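Local coordinates for protein charybdin (Charybdis maritima, PDB 2B7U) that belongs to the ribosome-inactivating protein family, plant proteins named for their ability to inactivate ribosomes, at residues A[46-60]-A[69-81]. Residues are numbered along the deposited sequence; the frame is centred on the assembly and turned at random.
Sequences LPLYNQEADPRGFDL and TTVRIHRDDLVLR
Arg56 and Arg75 bring two guanidinium groups together: NH2 of Arg56 sits over one face of the Arg75 guanidinium, 2.9 Å from Arg75 NH2, with the planes 63° apart. Two donors face each other, probably at some electrostatic cost; Arg56 NH1 bonds to Tyr49 OH, and Arg75 NH1 weakly to Leu35 O. The pair lies where the β-hairpin of strands 56-64 and 67-74, in the mixed sheet of this ribosome-inactivating protein, opens into loops. The antiparallel ladder pairs Phe58 with Ile73 and Leu60 with Val71, each doubly hydrogen-bonded, and Arg75 N adds a nearly straight bond to Arg56 O. On one face of the sheet, Phe58 CG lies between the backbone N and the carbonyl carbon (chi1 67°), which turns a ring face to Ile73 CB, 4.0 Å from the Phe58 ring centroid in a CH-pi contact; Leu35 of helix 21-35 packs here too. Beyond the ladder, Leu48 CD2 rests on Asp76 CB at 3.4 Å, and a water donates to both Pro47 O and Asp76 O. The other face carries Asp59 and Arg72, whose guanidinium also makes a cation-pi contact with Trp91. In a nearly coplanar, side-on salt bridge, Arg72 NE donates to Asp59 OD1 at 2.8 Å and Arg72 NH2 to Asp59 OD2 at 3.1 Å, both through syn lone pairs.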
loop_
_atom_site.group_PDB
_atom_site.type_symbol
_atom_site.label_atom_id
_atom_site.label_comp_id
_atom_site.label_asym_id
_atom_site.label_seq_id
_atom_site.Cartn_x
_atom_site.Cartn_y
_atom_site.Cartn_z
ATOM N N LEU A 46 9.790 -5.675 5.454
ATOM C CA LEU A 46 8.554 -6.325 5.903
ATOM C C LEU A 46 8.824 -7.778 6.276
ATOM O O LEU A 46 9.804 -8.396 5.814
ATOM C CB LEU A 46 7.515 -6.269 4.802
ATOM C CG LEU A 46 7.031 -4.853 4.494
ATOM C CD1 LEU A 46 6.246 -4.807 3.205
ATOM C CD2 LEU A 46 6.212 -4.273 5.608
ATOM N N PRO A 47 7.931 -8.349 7.095
ATOM C CA PRO A 47 8.067 -9.764 7.404
ATOM C C PRO A 47 7.974 -10.647 6.179
ATOM O O PRO A 47 7.354 -10.262 5.217
ATOM C CB PRO A 47 6.892 -10.063 8.329
ATOM C CG PRO A 47 6.077 -8.866 8.416
ATOM C CD PRO A 47 6.759 -7.724 7.722
ATOM N N LEU A 48 8.662 -11.781 6.236
ATOM C CA LEU A 48 8.469 -12.961 5.380
ATOM C C LEU A 48 9.518 -14.061 5.605
ATOM O O LEU A 48 10.272 -14.498 4.708
ATOM C CB LEU A 48 8.182 -12.681 3.912
ATOM C CG LEU A 48 6.721 -12.482 3.545
ATOM C CD1 LEU A 48 6.301 -13.110 2.255
ATOM C CD2 LEU A 48 5.798 -12.966 4.696
ATOM N N TYR A 49 9.501 -14.479 6.868
ATOM C CA TYR A 49 9.997 -15.766 7.353
ATOM C C TYR A 49 8.746 -16.655 7.513
ATOM O O TYR A 49 8.725 -17.819 7.080
ATOM C CB TYR A 49 10.743 -15.593 8.692
ATOM C CG TYR A 49 10.241 -14.433 9.546
ATOM C CD1 TYR A 49 10.611 -13.111 9.259
ATOM C CD2 TYR A 49 9.381 -14.652 10.620
ATOM C CE1 TYR A 49 10.143 -12.046 10.015
ATOM C CE2 TYR A 49 8.906 -13.591 11.392
ATOM C CZ TYR A 49 9.293 -12.292 11.088
ATOM O OH TYR A 49 8.820 -11.252 11.869
ATOM N N ASN A 50 7.712 -16.082 8.140
ATOM C CA ASN A 50 6.330 -16.590 8.076
ATOM C C ASN A 50 5.841 -16.756 6.635
ATOM O O ASN A 50 6.152 -15.938 5.773
ATOM C CB ASN A 50 5.371 -15.657 8.840
ATOM C CG ASN A 50 5.579 -14.164 8.512
ATOM O OD1 ASN A 50 5.027 -13.640 7.536
ATOM N ND2 ASN A 50 6.349 -13.472 9.357
ATOM N N GLN A 51 5.063 -17.806 6.385
ATOM C CA GLN A 51 4.668 -18.171 5.022
ATOM C C GLN A 51 3.409 -19.049 5.080
ATOM O O GLN A 51 2.721 -19.076 6.109
ATOM C CB GLN A 51 5.832 -18.905 4.318
ATOM C CG GLN A 51 6.879 -18.007 3.622
ATOM C CD GLN A 51 8.038 -18.811 3.037
ATOM O OE1 GLN A 51 7.839 -19.728 2.234
ATOM N NE2 GLN A 51 9.254 -18.470 3.440
ATOM N N GLU A 52 3.100 -19.727 3.971
ATOM C CA GLU A 52 2.090 -20.800 3.919
ATOM C C GLU A 52 0.726 -20.416 4.539
ATOM O O GLU A 52 -0.167 -19.924 3.839
ATOM C CB GLU A 52 2.626 -22.112 4.538
ATOM C CG GLU A 52 4.147 -22.334 4.459
ATOM C CD GLU A 52 4.905 -21.905 5.724
ATOM O OE1 GLU A 52 4.270 -21.690 6.784
ATOM O OE2 GLU A 52 6.152 -21.796 5.658
ATOM N N ALA A 53 0.580 -20.629 5.847
ATOM C CA ALA A 53 -0.694 -20.449 6.535
ATOM C C ALA A 53 -0.509 -19.541 7.748
ATOM O O ALA A 53 -0.868 -19.896 8.874
ATOM C CB ALA A 53 -1.257 -21.805 6.958
ATOM N N ASP A 54 0.068 -18.370 7.513
ATOM C CA ASP A 54 0.153 -17.351 8.547
ATOM C C ASP A 54 0.013 -15.977 7.915
ATOM O O ASP A 54 0.964 -15.188 7.925
ATOM C CB ASP A 54 1.481 -17.457 9.316
ATOM C CG ASP A 54 1.672 -16.323 10.324
ATOM O OD1 ASP A 54 2.824 -15.838 10.467
ATOM O OD2 ASP A 54 0.670 -15.903 10.955
ATOM N N PRO A 55 -1.166 -15.696 7.335
ATOM C CA PRO A 55 -1.395 -14.345 6.837
ATOM C C PRO A 55 -1.481 -13.356 8.004
ATOM O O PRO A 55 -2.288 -13.546 8.921
ATOM C CB PRO A 55 -2.710 -14.458 6.065
ATOM C CG PRO A 55 -3.373 -15.674 6.573
ATOM C CD PRO A 55 -2.311 -16.589 7.090
ATOM N N ARG A 56 -0.583 -12.378 7.984
ATOM C CA ARG A 56 -0.473 -11.352 9.015
ATOM C C ARG A 56 -1.059 -10.096 8.408
ATOM O O ARG A 56 -0.757 -9.796 7.263
ATOM C CB ARG A 56 0.995 -11.048 9.349
ATOM C CG ARG A 56 1.803 -12.181 9.995
ATOM C CD ARG A 56 3.263 -11.774 10.302
ATOM N NE ARG A 56 3.383 -10.780 11.371
ATOM C CZ ARG A 56 4.527 -10.423 11.946
ATOM N NH1 ARG A 56 5.682 -10.966 11.579
ATOM N NH2 ARG A 56 4.520 -9.515 12.910
ATOM N N GLY A 57 -1.848 -9.355 9.181
ATOM C CA GLY A 57 -2.390 -8.085 8.714
ATOM C C GLY A 57 -2.310 -6.999 9.760
ATOM O O GLY A 57 -1.818 -7.215 10.866
ATOM N N PHE A 58 -2.775 -5.814 9.399
ATOM C CA PHE A 58 -2.963 -4.722 10.341
ATOM C C PHE A 58 -4.211 -3.953 9.914
ATOM O O PHE A 58 -4.672 -4.087 8.784
ATOM C CB PHE A 58 -1.749 -3.794 10.399
ATOM C CG PHE A 58 -1.502 -3.009 9.141
ATOM C CD1 PHE A 58 -1.893 -1.682 9.052
ATOM C CD2 PHE A 58 -0.843 -3.587 8.063
ATOM C CE1 PHE A 58 -1.617 -0.932 7.899
ATOM C CE2 PHE A 58 -0.579 -2.859 6.911
ATOM C CZ PHE A 58 -0.970 -1.535 6.826
ATOM N N ASP A 59 -4.758 -3.173 10.835
ATOM C CA ASP A 59 -5.928 -2.356 10.540
ATOM C C ASP A 59 -5.603 -0.866 10.505
ATOM O O ASP A 59 -4.803 -0.369 11.311
ATOM C CB ASP A 59 -6.986 -2.599 11.598
ATOM C CG ASP A 59 -7.855 -3.796 11.315
ATOM O OD1 ASP A 59 -7.702 -4.464 10.261
ATOM O OD2 ASP A 59 -8.751 -4.054 12.161
ATOM N N LEU A 60 -6.206 -0.178 9.537
ATOM C CA LEU A 60 -6.047 1.258 9.338
ATOM C C LEU A 60 -7.425 1.881 9.530
ATOM O O LEU A 60 -8.307 1.683 8.718
ATOM C CB LEU A 60 -5.526 1.542 7.928
ATOM C CG LEU A 60 -5.536 2.992 7.454
ATOM C CD1 LEU A 60 -4.658 3.870 8.330
ATOM C CD2 LEU A 60 -5.136 3.075 5.963
ATOM N N THR A 69 -14.243 4.353 8.719
ATOM C CA THR A 69 -14.068 3.056 8.136
ATOM C C THR A 69 -12.755 2.487 8.655
ATOM O O THR A 69 -11.886 3.215 9.088
ATOM C CB THR A 69 -14.109 3.112 6.605
ATOM O OG1 THR A 69 -14.116 1.776 6.078
ATOM C CG2 THR A 69 -12.956 3.900 6.045
ATOM N N THR A 70 -12.683 1.172 8.665
ATOM C CA THR A 70 -11.469 0.466 9.007
ATOM C C THR A 70 -11.113 -0.416 7.829
ATOM O O THR A 70 -11.955 -1.177 7.365
ATOM C CB THR A 70 -11.632 -0.397 10.258
ATOM O OG1 THR A 70 -12.054 0.436 11.354
ATOM C CG2 THR A 70 -10.313 -1.068 10.606
ATOM N N VAL A 71 -9.859 -0.317 7.388
ATOM C CA VAL A 71 -9.365 -1.122 6.277
ATOM C C VAL A 71 -8.375 -2.145 6.815
ATOM O O VAL A 71 -7.518 -1.812 7.625
ATOM C CB VAL A 71 -8.700 -0.236 5.191
ATOM C CG1 VAL A 71 -8.300 -1.065 4.021
ATOM C CG2 VAL A 71 -9.702 0.869 4.744
ATOM N N ARG A 72 -8.484 -3.380 6.356
ATOM C CA ARG A 72 -7.570 -4.452 6.797
ATOM C C ARG A 72 -6.607 -4.729 5.650
ATOM O O ARG A 72 -7.019 -4.913 4.521
ATOM C CB ARG A 72 -8.335 -5.701 7.129
ATOM C CG ARG A 72 -7.511 -6.737 7.815
ATOM C CD ARG A 72 -8.359 -7.626 8.712
ATOM N NE ARG A 72 -8.919 -6.912 9.869
ATOM C CZ ARG A 72 -9.783 -7.455 10.721
ATOM N NH1 ARG A 72 -10.207 -8.704 10.550
ATOM N NH2 ARG A 72 -10.233 -6.741 11.743
ATOM N N ILE A 73 -5.319 -4.680 5.970
ATOM C CA ILE A 73 -4.250 -4.737 4.969
ATOM C C ILE A 73 -3.247 -5.828 5.341
ATOM O O ILE A 73 -2.895 -5.970 6.503
ATOM C CB ILE A 73 -3.550 -3.360 4.924
ATOM C CG1 ILE A 73 -4.571 -2.275 4.546
ATOM C CG2 ILE A 73 -2.401 -3.355 3.927
ATOM C CD1 ILE A 73 -4.086 -0.846 4.657
ATOM N N HIS A 74 -2.736 -6.540 4.339
ATOM C CA HIS A 74 -1.668 -7.519 4.561
ATOM C C HIS A 74 -0.357 -6.857 5.005
ATOM O O HIS A 74 0.096 -5.887 4.392
ATOM C CB HIS A 74 -1.393 -8.303 3.289
ATOM C CG HIS A 74 -2.485 -9.224 2.903
ATOM N ND1 HIS A 74 -2.553 -10.520 3.360
ATOM C CD2 HIS A 74 -3.554 -9.047 2.093
ATOM C CE1 HIS A 74 -3.626 -11.102 2.846
ATOM N NE2 HIS A 74 -4.243 -10.231 2.059
ATOM N N ARG A 75 0.252 -7.408 6.058
ATOM C CA ARG A 75 1.439 -6.805 6.645
ATOM C C ARG A 75 2.683 -7.154 5.860
ATOM O O ARG A 75 3.685 -6.444 5.964
ATOM C CB ARG A 75 1.601 -7.202 8.110
ATOM C CG ARG A 75 2.653 -6.374 8.769
ATOM C CD ARG A 75 2.888 -6.706 10.218
ATOM N NE ARG A 75 4.145 -6.116 10.672
ATOM C CZ ARG A 75 4.560 -6.162 11.929
ATOM N NH1 ARG A 75 5.725 -5.612 12.263
ATOM N NH2 ARG A 75 3.798 -6.732 12.860
ATOM N N ASP A 76 2.628 -8.226 5.084
ATOM C CA ASP A 76 3.804 -8.661 4.338
ATOM C C ASP A 76 3.909 -8.046 2.947
ATOM O O ASP A 76 4.997 -7.833 2.451
ATOM C CB ASP A 76 3.908 -10.199 4.306
ATOM C CG ASP A 76 2.670 -10.871 3.754
ATOM O OD1 ASP A 76 1.618 -10.205 3.577
ATOM O OD2 ASP A 76 2.745 -12.096 3.547
ATOM N N ASP A 77 2.795 -7.750 2.297
ATOM C CA ASP A 77 2.862 -7.137 0.973
ATOM C C ASP A 77 2.095 -5.827 0.811
ATOM O O ASP A 77 2.100 -5.266 -0.276
ATOM C CB ASP A 77 2.492 -8.163 -0.109
ATOM C CG ASP A 77 1.062 -8.594 -0.051
ATOM O OD1 ASP A 77 0.659 -9.480 -0.853
ATOM O OD2 ASP A 77 0.306 -8.065 0.781
ATOM N N LEU A 78 1.498 -5.327 1.892
ATOM C CA LEU A 78 0.754 -4.078 1.922
ATOM C C LEU A 78 -0.441 -4.027 0.962
ATOM O O LEU A 78 -0.909 -2.956 0.583
ATOM C CB LEU A 78 1.695 -2.878 1.712
ATOM C CG LEU A 78 2.764 -2.744 2.788
ATOM C CD1 LEU A 78 3.598 -1.462 2.571
ATOM C CD2 LEU A 78 2.203 -2.787 4.179
ATOM N N VAL A 79 -0.988 -5.192 0.649
ATOM C CA VAL A 79 -2.147 -5.288 -0.203
ATOM C C VAL A 79 -3.426 -5.153 0.645
ATOM O O VAL A 79 -3.589 -5.780 1.691
ATOM C CB VAL A 79 -2.146 -6.610 -0.980
ATOM C CG1 VAL A 79 -3.435 -6.826 -1.723
ATOM C CG2 VAL A 79 -0.987 -6.641 -1.977
ATOM N N LEU A 80 -4.331 -4.317 0.172
ATOM C CA LEU A 80 -5.611 -4.114 0.849
ATOM C C LEU A 80 -6.446 -5.396 0.731
ATOM O O LEU A 80 -6.583 -5.973 -0.355
ATOM C CB LEU A 80 -6.313 -2.897 0.221
ATOM C CG LEU A 80 -7.249 -2.072 1.106
ATOM C CD1 LEU A 80 -7.337 -0.643 0.611
ATOM C CD2 LEU A 80 -8.626 -2.727 1.121
ATOM N N ARG A 81 -7.018 -5.869 1.837
ATOM C CA ARG A 81 -7.825 -7.089 1.788
ATOM C C ARG A 81 -9.313 -6.893 2.060
ATOM O O ARG A 81 -10.150 -7.689 1.599
ATOM C CB ARG A 81 -7.280 -8.134 2.765
ATOM C CG ARG A 81 -7.963 -9.521 2.734
ATOM C CD ARG A 81 -8.079 -10.089 1.352
ATOM N NE ARG A 81 -6.787 -10.196 0.683
ATOM C CZ ARG A 81 -6.619 -10.181 -0.640
ATOM N NH1 ARG A 81 -7.664 -10.095 -1.459
ATOM N NH2 ARG A 81 -5.408 -10.276 -1.154
HETATM O O HOH W 1 7.398 -9.181 2.644
HETATM O O HOH W 2 -0.536 -11.519 4.988
#